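Long-range contacts in microcin B17-processing protein McbD (Escherichia coli str. K-12 substr. MG1655, PDB 6GRH), which is required to convert the inactive precursor of the antibiotic peptide microcin B17 into its active form and belongs to the YcaO cyclodehydratase family: residues Thr75-Met80 with Glu102-Lys107; His224-Leu229 with Cys256-Glu261; Leu364-Ser369 with Ser390-Phe395. The protein carries 1 engineered substitution. All coordinates share one frame; numbering follows the deposited sequence. Where two conformers were deposited one is given.

Contact 1: Thr75-Met80 with Glu102-Lys107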
loop_
_atom_site.group_PDB
_atom_site.type_symbol
_atom_site.label_atom_id
_atom_site.label_comp_id
_atom_site.label_asym_id
_atom_site.label_seq_id
_atom_site.Cartn_x
_atom_site.Cartn_y
_atom_site.Cartn_z
ATOM N N THR E 75 -37.730 -30.959 42.900
ATOM C CA THR E 75 -38.438 -32.112 42.340
ATOM C C THR E 75 -39.232 -31.630 41.133
ATOM O O THR E 75 -39.460 -30.422 40.961
ATOM C CB THR E 75 -39.455 -32.741 43.326
ATOM O OG1 THR E 75 -40.573 -31.853 43.492
ATOM C CG2 THR E 75 -38.823 -33.047 44.674
ATOM N N LEU E 76 -39.684 -32.573 40.317
ATOM C CA LEU E 76 -40.463 -32.237 39.141
ATOM C C LEU E 76 -41.716 -31.424 39.513
ATOM O O LEU E 76 -41.982 -30.392 38.893
ATOM C CB LEU E 76 -40.820 -33.494 38.343
ATOM C CG LEU E 76 -39.676 -34.262 37.675
ATOM C CD1 LEU E 76 -40.203 -35.498 36.958
ATOM C CD2 LEU E 76 -38.880 -33.400 36.691
ATOM N N TYR E 77 -42.439 -31.848 40.554
ATOM C CA TYR E 77 -43.687 -31.171 40.964
ATOM C C TYR E 77 -43.497 -29.850 41.712
ATOM O O TYR E 77 -44.451 -29.096 41.852
ATOM C CB TYR E 77 -44.593 -32.117 41.782
ATOM C CG TYR E 77 -45.320 -33.146 40.943
ATOM C CD1 TYR E 77 -44.675 -34.308 40.524
ATOM C CD2 TYR E 77 -46.664 -32.961 40.576
ATOM C CE1 TYR E 77 -45.326 -35.251 39.752
ATOM C CE2 TYR E 77 -47.327 -33.901 39.802
ATOM C CZ TYR E 77 -46.653 -35.050 39.398
ATOM O OH TYR E 77 -47.291 -36.002 38.636
ATOM N N GLU E 78 -42.296 -29.578 42.213
ATOM C CA GLU E 78 -41.945 -28.231 42.730
ATOM C C GLU E 78 -41.601 -27.257 41.592
ATOM O O GLU E 78 -41.804 -26.042 41.701
ATOM C CB GLU E 78 -40.762 -28.319 43.698
ATOM C CG GLU E 78 -41.142 -28.917 45.052
ATOM C CD GLU E 78 -40.010 -29.663 45.726
ATOM O OE1 GLU E 78 -38.820 -29.469 45.368
ATOM O OE2 GLU E 78 -40.325 -30.474 46.626
ATOM N N MET E 79 -41.127 -27.827 40.493
ATOM C CA MET E 79 -40.424 -27.124 39.424
ATOM C C MET E 79 -41.358 -26.567 38.345
ATOM O O MET E 79 -40.997 -25.615 37.652
ATOM C CB MET E 79 -39.450 -28.152 38.827
ATOM C CG MET E 79 -38.453 -27.732 37.811
ATOM S SD MET E 79 -37.729 -29.162 36.977
ATOM C CE MET E 79 -36.952 -30.002 38.347
ATOM N N MET E 80 -42.523 -27.180 38.184
ATOM C CA MET E 80 -43.442 -26.867 37.100
ATOM C C MET E 80 -44.861 -27.226 37.508
ATOM O O MET E 80 -45.048 -27.841 38.560
ATOM C CB MET E 80 -43.036 -27.645 35.836
ATOM C CG MET E 80 -43.140 -29.165 35.926
ATOM S SD MET E 80 -42.351 -30.016 34.532
ATOM C CE MET E 80 -40.615 -29.952 34.989
ATOM N N GLU E 102 -39.010 -43.099 42.764
ATOM C CA GLU E 102 -37.671 -42.519 42.751
ATOM C C GLU E 102 -37.631 -41.269 41.875
ATOM O O GLU E 102 -36.996 -40.303 42.257
ATOM C CB GLU E 102 -36.576 -43.517 42.329
ATOM C CG GLU E 102 -35.168 -42.901 42.432
ATOM C CD GLU E 102 -34.006 -43.891 42.395
ATOM O OE1 GLU E 102 -34.214 -45.107 42.623
ATOM O OE2 GLU E 102 -32.860 -43.434 42.149
ATOM N N ILE E 103 -38.318 -41.294 40.730
ATOM C CA ILE E 103 -38.364 -40.142 39.820
ATOM C C ILE E 103 -39.051 -38.937 40.461
ATOM O O ILE E 103 -38.533 -37.825 40.341
ATOM C CB ILE E 103 -39.038 -40.483 38.471
ATOM C CG1 ILE E 103 -38.172 -41.470 37.687
ATOM C CG2 ILE E 103 -39.274 -39.216 37.644
ATOM C CD1 ILE E 103 -38.903 -42.211 36.598
ATOM N N ILE E 104 -40.194 -39.129 41.129
ATOM C CA ILE E 104 -40.894 -37.954 41.664
ATOM C C ILE E 104 -40.285 -37.376 42.940
ATOM O O ILE E 104 -40.574 -36.223 43.262
ATOM C CB ILE E 104 -42.435 -38.108 41.776
ATOM C CG1 ILE E 104 -42.864 -39.081 42.880
ATOM C CG2 ILE E 104 -43.029 -38.472 40.411
ATOM C CD1 ILE E 104 -44.368 -39.117 43.083
ATOM N N THR E 105 -39.430 -38.127 43.643
ATOM C CA THR E 105 -38.789 -37.603 44.859
ATOM C C THR E 105 -37.377 -37.076 44.620
ATOM O O THR E 105 -36.823 -36.410 45.491
ATOM C CB THR E 105 -38.756 -38.628 46.014
ATOM O OG1 THR E 105 -37.953 -39.753 45.647
ATOM C CG2 THR E 105 -40.166 -39.104 46.371
ATOM N N HIS E 106 -36.788 -37.365 43.463
ATOM C CA HIS E 106 -35.435 -36.904 43.183
ATOM C C HIS E 106 -35.422 -35.376 42.959
ATOM O O HIS E 106 -36.300 -34.823 42.284
ATOM C CB HIS E 106 -34.852 -37.628 41.967
ATOM C CG HIS E 106 -33.424 -37.275 41.690
ATOM N ND1 HIS E 106 -32.388 -37.689 42.502
ATOM C CD2 HIS E 106 -32.862 -36.527 40.711
ATOM C CE1 HIS E 106 -31.248 -37.220 42.024
ATOM N NE2 HIS E 106 -31.507 -36.513 40.937
ATOM N N LYS E 107 -34.423 -34.717 43.539
ATOM C CA LYS E 107 -34.222 -33.289 43.371
ATOM C C LYS E 107 -33.324 -33.048 42.148
ATOM O O LYS E 107 -32.106 -33.191 42.233
ATOM C CB LYS E 107 -33.619 -32.671 44.639
ATOM C CG LYS E 107 -34.552 -32.674 45.840
ATOM C CD LYS E 107 -34.077 -31.742 46.960
ATOM C CE LYS E 107 -35.209 -31.348 47.915
ATOM N NZ LYS E 107 -36.318 -30.591 47.243
HETATM O O HOH W 1 -38.762 -35.052 41.009
#

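Contact 2: His224-Leu229 with Cys256-Glu261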
loop_
_atom_site.group_PDB
_atom_site.type_symbol
_atom_site.label_atom_id
_atom_site.label_comp_id
_atom_site.label_asym_id
_atom_site.label_seq_id
_atom_site.Cartn_x
_atom_site.Cartn_y
_atom_site.Cartn_z
ATOM N N HIS E 224 -42.574 -27.656 5.654
ATOM C CA HIS E 224 -41.998 -28.748 4.885
ATOM C C HIS E 224 -40.648 -29.137 5.459
ATOM O O HIS E 224 -39.745 -28.293 5.543
ATOM C CB HIS E 224 -41.863 -28.338 3.416
ATOM C CG HIS E 224 -43.174 -28.008 2.768
ATOM N ND1 HIS E 224 -43.993 -28.966 2.212
ATOM C CD2 HIS E 224 -43.833 -26.833 2.642
ATOM C CE1 HIS E 224 -45.091 -28.396 1.750
ATOM N NE2 HIS E 224 -45.024 -27.101 2.001
ATOM N N ALA E 225 -40.524 -30.392 5.887
ATOM C CA ALA E 225 -39.233 -30.975 6.266
ATOM C C ALA E 225 -38.772 -31.783 5.082
ATOM O O ALA E 225 -39.413 -32.756 4.710
ATOM C CB ALA E 225 -39.378 -31.864 7.478
ATOM N N VAL E 226 -37.689 -31.366 4.456
ATOM C CA VAL E 226 -37.224 -32.032 3.251
ATOM C C VAL E 226 -35.946 -32.795 3.539
ATOM O O VAL E 226 -34.989 -32.206 4.021
ATOM C CB VAL E 226 -37.035 -31.025 2.104
ATOM C CG1 VAL E 226 -36.429 -31.704 0.886
ATOM C CG2 VAL E 226 -38.392 -30.419 1.734
ATOM N N LEU E 227 -35.952 -34.095 3.236
ATOM C CA LEU E 227 -34.817 -34.975 3.460
ATOM C C LEU E 227 -34.219 -35.259 2.106
ATOM O O LEU E 227 -34.919 -35.734 1.216
ATOM C CB LEU E 227 -35.276 -36.301 4.086
ATOM C CG LEU E 227 -34.186 -37.327 4.425
ATOM C CD1 LEU E 227 -33.256 -36.831 5.500
ATOM C CD2 LEU E 227 -34.836 -38.646 4.826
ATOM N N THR E 228 -32.938 -34.940 1.944
ATOM C CA THR E 228 -32.197 -35.260 0.730
ATOM C C THR E 228 -31.286 -36.435 1.072
ATOM O O THR E 228 -30.670 -36.458 2.148
ATOM C CB THR E 228 -31.357 -34.066 0.222
ATOM O OG1 THR E 228 -30.844 -33.329 1.339
ATOM C CG2 THR E 228 -32.184 -33.131 -0.656
ATOM N N LEU E 229 -31.210 -37.398 0.160
ATOM C CA LEU E 229 -30.431 -38.617 0.348
ATOM C C LEU E 229 -29.551 -38.815 -0.862
ATOM O O LEU E 229 -29.982 -38.580 -1.990
ATOM C CB LEU E 229 -31.371 -39.812 0.499
ATOM C CG LEU E 229 -32.219 -39.855 1.763
ATOM C CD1 LEU E 229 -33.141 -41.066 1.712
ATOM C CD2 LEU E 229 -31.356 -39.889 3.019
ATOM N N CYS E 256 -33.742 -26.189 -0.715
ATOM C CA CYS E 256 -32.444 -25.541 -0.904
ATOM C C CYS E 256 -31.548 -25.695 0.312
ATOM O O CYS E 256 -30.417 -26.148 0.166
ATOM C CB CYS E 256 -32.595 -24.072 -1.348
ATOM S SG CYS E 256 -33.386 -23.955 -2.979
ATOM N N LYS E 257 -32.065 -25.395 1.506
ATOM C CA LYS E 257 -31.297 -25.607 2.728
ATOM C C LYS E 257 -30.879 -27.087 2.887
ATOM O O LYS E 257 -29.744 -27.380 3.217
ATOM C CB LYS E 257 -32.058 -25.117 3.976
ATOM C CG LYS E 257 -32.322 -23.600 4.014
ATOM C CD LYS E 257 -32.206 -23.018 5.442
ATOM N N SER E 258 -31.792 -28.009 2.615
ATOM C CA SER E 258 -31.489 -29.450 2.724
ATOM C C SER E 258 -30.307 -29.893 1.837
ATOM O O SER E 258 -29.422 -30.635 2.277
ATOM C CB SER E 258 -32.724 -30.276 2.390
ATOM O OG SER E 258 -32.453 -31.642 2.554
ATOM N N VAL E 259 -30.303 -29.413 0.601
ATOM C CA VAL E 259 -29.226 -29.710 -0.338
ATOM C C VAL E 259 -27.868 -29.201 0.198
ATOM O O VAL E 259 -26.861 -29.915 0.128
ATOM C CB VAL E 259 -29.550 -29.145 -1.733
ATOM C CG1 VAL E 259 -28.357 -29.170 -2.684
ATOM C CG2 VAL E 259 -30.695 -29.929 -2.322
ATOM N N VAL E 260 -27.867 -27.994 0.760
ATOM C CA VAL E 260 -26.626 -27.395 1.278
ATOM C C VAL E 260 -26.183 -28.116 2.559
ATOM O O VAL E 260 -24.978 -28.291 2.789
ATOM C CB VAL E 260 -26.761 -25.874 1.507
ATOM C CG1 VAL E 260 -25.496 -25.313 2.131
ATOM C CG2 VAL E 260 -27.020 -25.168 0.196
ATOM N N GLU E 261 -27.137 -28.527 3.390
ATOM C CA GLU E 261 -26.821 -29.371 4.555
ATOM C C GLU E 261 -26.166 -30.684 4.117
ATOM O O GLU E 261 -25.175 -31.096 4.705
ATOM C CB GLU E 261 -28.069 -29.667 5.386
ATOM C CG GLU E 261 -28.632 -28.456 6.127
ATOM C CD GLU E 261 -27.940 -28.164 7.450
ATOM O OE1 GLU E 261 -27.387 -29.100 8.086
ATOM O OE2 GLU E 261 -27.968 -26.991 7.872
#

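Contact 3: Leu364-Ser369 with Ser390-Phe395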
loop_
_atom_site.group_PDB
_atom_site.type_symbol
_atom_site.label_atom_id
_atom_site.label_comp_id
_atom_site.label_asym_id
_atom_site.label_seq_id
_atom_site.Cartn_x
_atom_site.Cartn_y
_atom_site.Cartn_z
ATOM N N LEU E 364 -37.334 -36.977 23.221
ATOM C CA LEU E 364 -36.439 -36.060 23.958
ATOM C C LEU E 364 -35.069 -35.917 23.299
ATOM O O LEU E 364 -34.387 -34.921 23.506
ATOM C CB LEU E 364 -36.297 -36.486 25.434
ATOM C CG LEU E 364 -37.467 -36.053 26.323
ATOM C CD1 LEU E 364 -37.383 -36.698 27.691
ATOM C CD2 LEU E 364 -37.555 -34.546 26.482
ATOM N N HIS E 365 -34.662 -36.909 22.530
ATOM C CA HIS E 365 -33.429 -36.832 21.770
ATOM C C HIS E 365 -33.531 -37.796 20.588
ATOM O O HIS E 365 -34.538 -38.476 20.458
ATOM C CB HIS E 365 -32.239 -37.156 22.684
ATOM C CG HIS E 365 -32.287 -38.523 23.279
ATOM N ND1 HIS E 365 -31.993 -39.657 22.556
ATOM C CD2 HIS E 365 -32.540 -38.935 24.542
ATOM C CE1 HIS E 365 -32.094 -40.713 23.341
ATOM N NE2 HIS E 365 -32.410 -40.301 24.557
ATOM N N MET E 366 -32.507 -37.881 19.748
ATOM C CA MET E 366 -32.631 -38.611 18.480
ATOM C C MET E 366 -31.910 -39.954 18.390
ATOM O O MET E 366 -31.842 -40.546 17.303
ATOM C CB MET E 366 -32.222 -37.702 17.307
ATOM C CG MET E 366 -30.738 -37.504 17.086
ATOM S SD MET E 366 -30.442 -36.546 15.583
ATOM C CE MET E 366 -30.800 -37.726 14.292
ATOM N N ASN E 367 -31.380 -40.438 19.507
ATOM C CA ASN E 367 -30.695 -41.728 19.541
ATOM C C ASN E 367 -31.611 -42.850 20.060
ATOM O O ASN E 367 -31.653 -43.114 21.256
ATOM C CB ASN E 367 -29.445 -41.613 20.416
ATOM C CG ASN E 367 -28.643 -42.894 20.465
ATOM O OD1 ASN E 367 -28.893 -43.832 19.706
ATOM N ND2 ASN E 367 -27.658 -42.936 21.362
ATOM N N ASN E 368 -32.327 -43.536 19.177
ATOM C CA ASN E 368 -33.187 -44.621 19.675
ATOM C C ASN E 368 -32.418 -45.956 19.917
ATOM O O ASN E 368 -33.031 -46.930 20.296
ATOM C CB ASN E 368 -34.516 -44.768 18.892
ATOM C CG ASN E 368 -34.338 -44.651 17.417
ATOM O OD1 ASN E 368 -34.908 -43.762 16.760
ATOM N ND2 ASN E 368 -33.486 -45.511 16.883
ATOM N N SER E 369 -31.090 -45.976 19.722
ATOM C CA SER E 369 -30.235 -47.056 20.256
ATOM C C SER E 369 -29.861 -46.840 21.736
ATOM O O SER E 369 -29.294 -47.721 22.356
ATOM C CB SER E 369 -28.952 -47.220 19.432
ATOM O OG SER E 369 -27.939 -46.314 19.850
ATOM N N SER E 390 -34.481 -49.970 17.812
ATOM C CA SER E 390 -33.241 -50.163 18.558
ATOM C C SER E 390 -31.970 -49.658 17.845
ATOM O O SER E 390 -30.885 -49.872 18.351
ATOM C CB SER E 390 -33.076 -51.655 18.845
ATOM O OG SER E 390 -32.943 -52.387 17.626
ATOM N N LYS E 391 -32.096 -48.991 16.695
ATOM C CA LYS E 391 -30.945 -48.573 15.892
ATOM C C LYS E 391 -30.968 -47.068 15.713
ATOM O O LYS E 391 -32.014 -46.496 15.411
ATOM C CB LYS E 391 -31.004 -49.190 14.503
ATOM C CG LYS E 391 -30.297 -50.517 14.316
ATOM C CD LYS E 391 -30.172 -50.850 12.824
ATOM C CE LYS E 391 -29.174 -49.934 12.111
ATOM N NZ LYS E 391 -28.831 -50.376 10.725
ATOM N N MET E 392 -29.822 -46.419 15.835
ATOM C CA MET E 392 -29.805 -44.987 15.595
ATOM C C MET E 392 -29.929 -44.672 14.098
ATOM O O MET E 392 -29.278 -45.291 13.268
ATOM C CB MET E 392 -28.568 -44.335 16.168
ATOM C CG MET E 392 -28.614 -42.848 15.945
ATOM S SD MET E 392 -27.526 -41.946 17.011
ATOM C CE MET E 392 -27.802 -40.312 16.310
ATOM N N VAL E 393 -30.791 -43.709 13.784
ATOM C CA VAL E 393 -30.935 -43.150 12.422
ATOM C C VAL E 393 -29.559 -42.750 11.831
ATOM O O VAL E 393 -28.744 -42.197 12.560
ATOM C CB VAL E 393 -31.919 -41.934 12.428
ATOM C CG1 VAL E 393 -31.372 -40.766 13.225
ATOM C CG2 VAL E 393 -32.296 -41.499 11.007
ATOM N N PRO E 394 -29.293 -43.067 10.537
ATOM C CA PRO E 394 -28.008 -42.735 9.899
ATOM C C PRO E 394 -27.924 -41.253 9.444
ATOM O O PRO E 394 -27.887 -40.927 8.243
ATOM C CB PRO E 394 -27.933 -43.731 8.736
ATOM C CG PRO E 394 -29.362 -43.940 8.347
ATOM C CD PRO E 394 -30.123 -43.906 9.646
ATOM N N PHE E 395 -27.879 -40.375 10.441
ATOM C CA PHE E 395 -27.945 -38.934 10.259
ATOM C C PHE E 395 -26.959 -38.351 11.268
ATOM O O PHE E 395 -26.893 -38.869 12.379
ATOM C CB PHE E 395 -29.371 -38.457 10.546
ATOM C CG PHE E 395 -29.615 -37.018 10.196
ATOM C CD1 PHE E 395 -29.495 -36.032 11.159
ATOM C CD2 PHE E 395 -29.976 -36.651 8.902
ATOM C CE1 PHE E 395 -29.705 -34.697 10.849
ATOM C CE2 PHE E 395 -30.187 -35.316 8.579
ATOM C CZ PHE E 395 -30.041 -34.337 9.562
HETATM O O HOH W 2 -32.427 -42.712 16.115
#

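Contact 1: Thr75-Met80 with Glu102-Lys107
Thr75 overlaps the backbone at the C-terminal end of helix 100-105, with CB 3.7 Å from Ile104 O and CG2 beside the same carbonyl, while Thr75 CA directs its C-H toward His106 O. At the start of helix 76-79 the same residue forms a capping box with Glu78. Chi1 of 71° sets Thr75 OG1 where it accepts from Glu78 N at 3.1 Å, and Thr75 N answers with an almost straight bond (174°) to Glu78 OE1, which it meets from well above the carboxylate plane. That oxygen also receives Lys107 NZ in a salt bridge of 3.3 Å, so one carboxylate both completes the capping box and ties it to segment 102-107. Water 1 bridges the backbones: it accepts from Leu76 N at 2.7 Å and lies within donating reach of Ile103 O and His106 O, among more acceptors than it has protons. Among the apolar side chains, Leu76 CD1 meets Ile103 CG2 at 3.9 Å, and Ile104 CG2 touches the edge of the Tyr77 ring at CE1. Leu76 also packs on Pro125 of strand 121-125, Phe108 of strand 108-115 and Thr89 of helix 82-95, the last helix also receiving the Tyr77 ring.

Contact 2: His224-Leu229 with Cys256-Glu261
Thr228 and Ser258 meet hydroxyl to hydroxyl where helix 251-275 packs against a strand of a mixed beta-sheet, the layered alpha/beta construction in which a helix lies on one face of a sheet. The local axes of strand 224-229 and helix 256-261 come within 7.8 Å of each other and cross at -36°, with their chain directions closer to parallel than antiparallel. Their alpha-carbons are nearest at Thr228 and Ser258, so small side chains sit where the two elements approach.

The polar interactions gather round Ser258 OG. A chi1 of -177° puts this oxygen anti to the backbone N, directing it toward the strand. It shares a hydrogen bond of 2.6 Å with Thr228 OG1, in which either hydroxyl could donate, and it lies 3.0 Å from Val226 O, one of several acceptors that compete for the single serine proton. Gly244 O of the adjoining strand 241-248 accepts from Thr228 OG1 and is a weak partner of Ser258 OG. The two buried hydroxyls thus have several acceptors within reach and few protons to distribute, a network whose direction is not fixed by the geometry. Thr228 was modelled in two conformers, so its contacts, polar and apolar, are those of the conformer described.

Apolar contacts surround the hydroxyls. Val226 CG1 approaches Ser258 CB at 4.2 Å, and Val226 also rests on Leu251 and Ala254 from earlier in the same helix. Val259, one residue further along, touches Ile201 and Leu202 of helix 196-208 as well as the strand. Its side chain crosses that of Thr228 at about a right angle, bringing the methyl carbons Thr228 CG2 and Val259 CG2 to 3.9 Å.

Contact 3: Leu364-Ser369 with Ser390-Phe395
Met366 starts with CG between its backbone N and carbonyl carbon (chi1 78°), and its chain then bends at chi3 (-74°), which swings CE round to meet Val393 and Phe395. Met392 instead leaves with CG anti to its backbone N (chi1 -178°) and stays extended, carrying CE to 4.1 Å from Met366 CG. The two thioether chains, one bent and one extended, cross obliquely. Packing is tight at the tip of Met366, where CE lies only 3.3 Å from Val393 CG1, and looser toward the ring, with Phe395 CD1 3.8 Å from the same methyl. Pro394 is the centre of an inverse gamma turn, closed by a weak bond from Phe395 N to Val393 O, so the residues at its two ends both touch Met366 CE.

Polar atoms order the loop beside this apolar cluster. Ser369 OG donates to Asn367 OD1 at 2.7 Å, in the carbonyl plane and on a lone pair, and Ser369 N adds a weak bond to that oxygen. Held in this way, the amide presents OD1 to the flank of Met392, 3.6 Å from SD. The backbone N of Asn367 donates to His365 ND1, in the plane of the imidazole. Water 2 joins the two loops, donating to Met366 O and accepting from Asn368 N and from Val393 N, the last at 3.0 Å.

Both irregular segments follow strand 350-358. Tyr286 of helix 285-292 touches Met366, Asn367 and Met392, whereas helix 157-180 meets Asn368 through Leu175 and Trp178 and Phe395 through Leu174. Phe395 also touches Thr243 and Leu245 of strand 241-248.

How the contacts relate
The three contacts follow one another along the chain, each closing before the next opens, and all belong to the YcaO region of the protein. Contact 1 is peripheral, its centre about 28 Å from that of the chain, while contacts 2 and 3 each lie about 12 Å from it. Contacts 1 and 2 sit on opposite sides of the chain's centre, 40 Å apart between their own centres. Contacts 2 and 3 are closer, with nearest atoms about 5 Å apart, and strand 241-248 links them: Gly244 bonds to Thr228, and its neighbours Thr243 and Leu245 receive Phe395. The C-terminal loops are thereby joined to the mixed sheet, whereas contact 1 belongs with strands of the six-stranded antiparallel sheet.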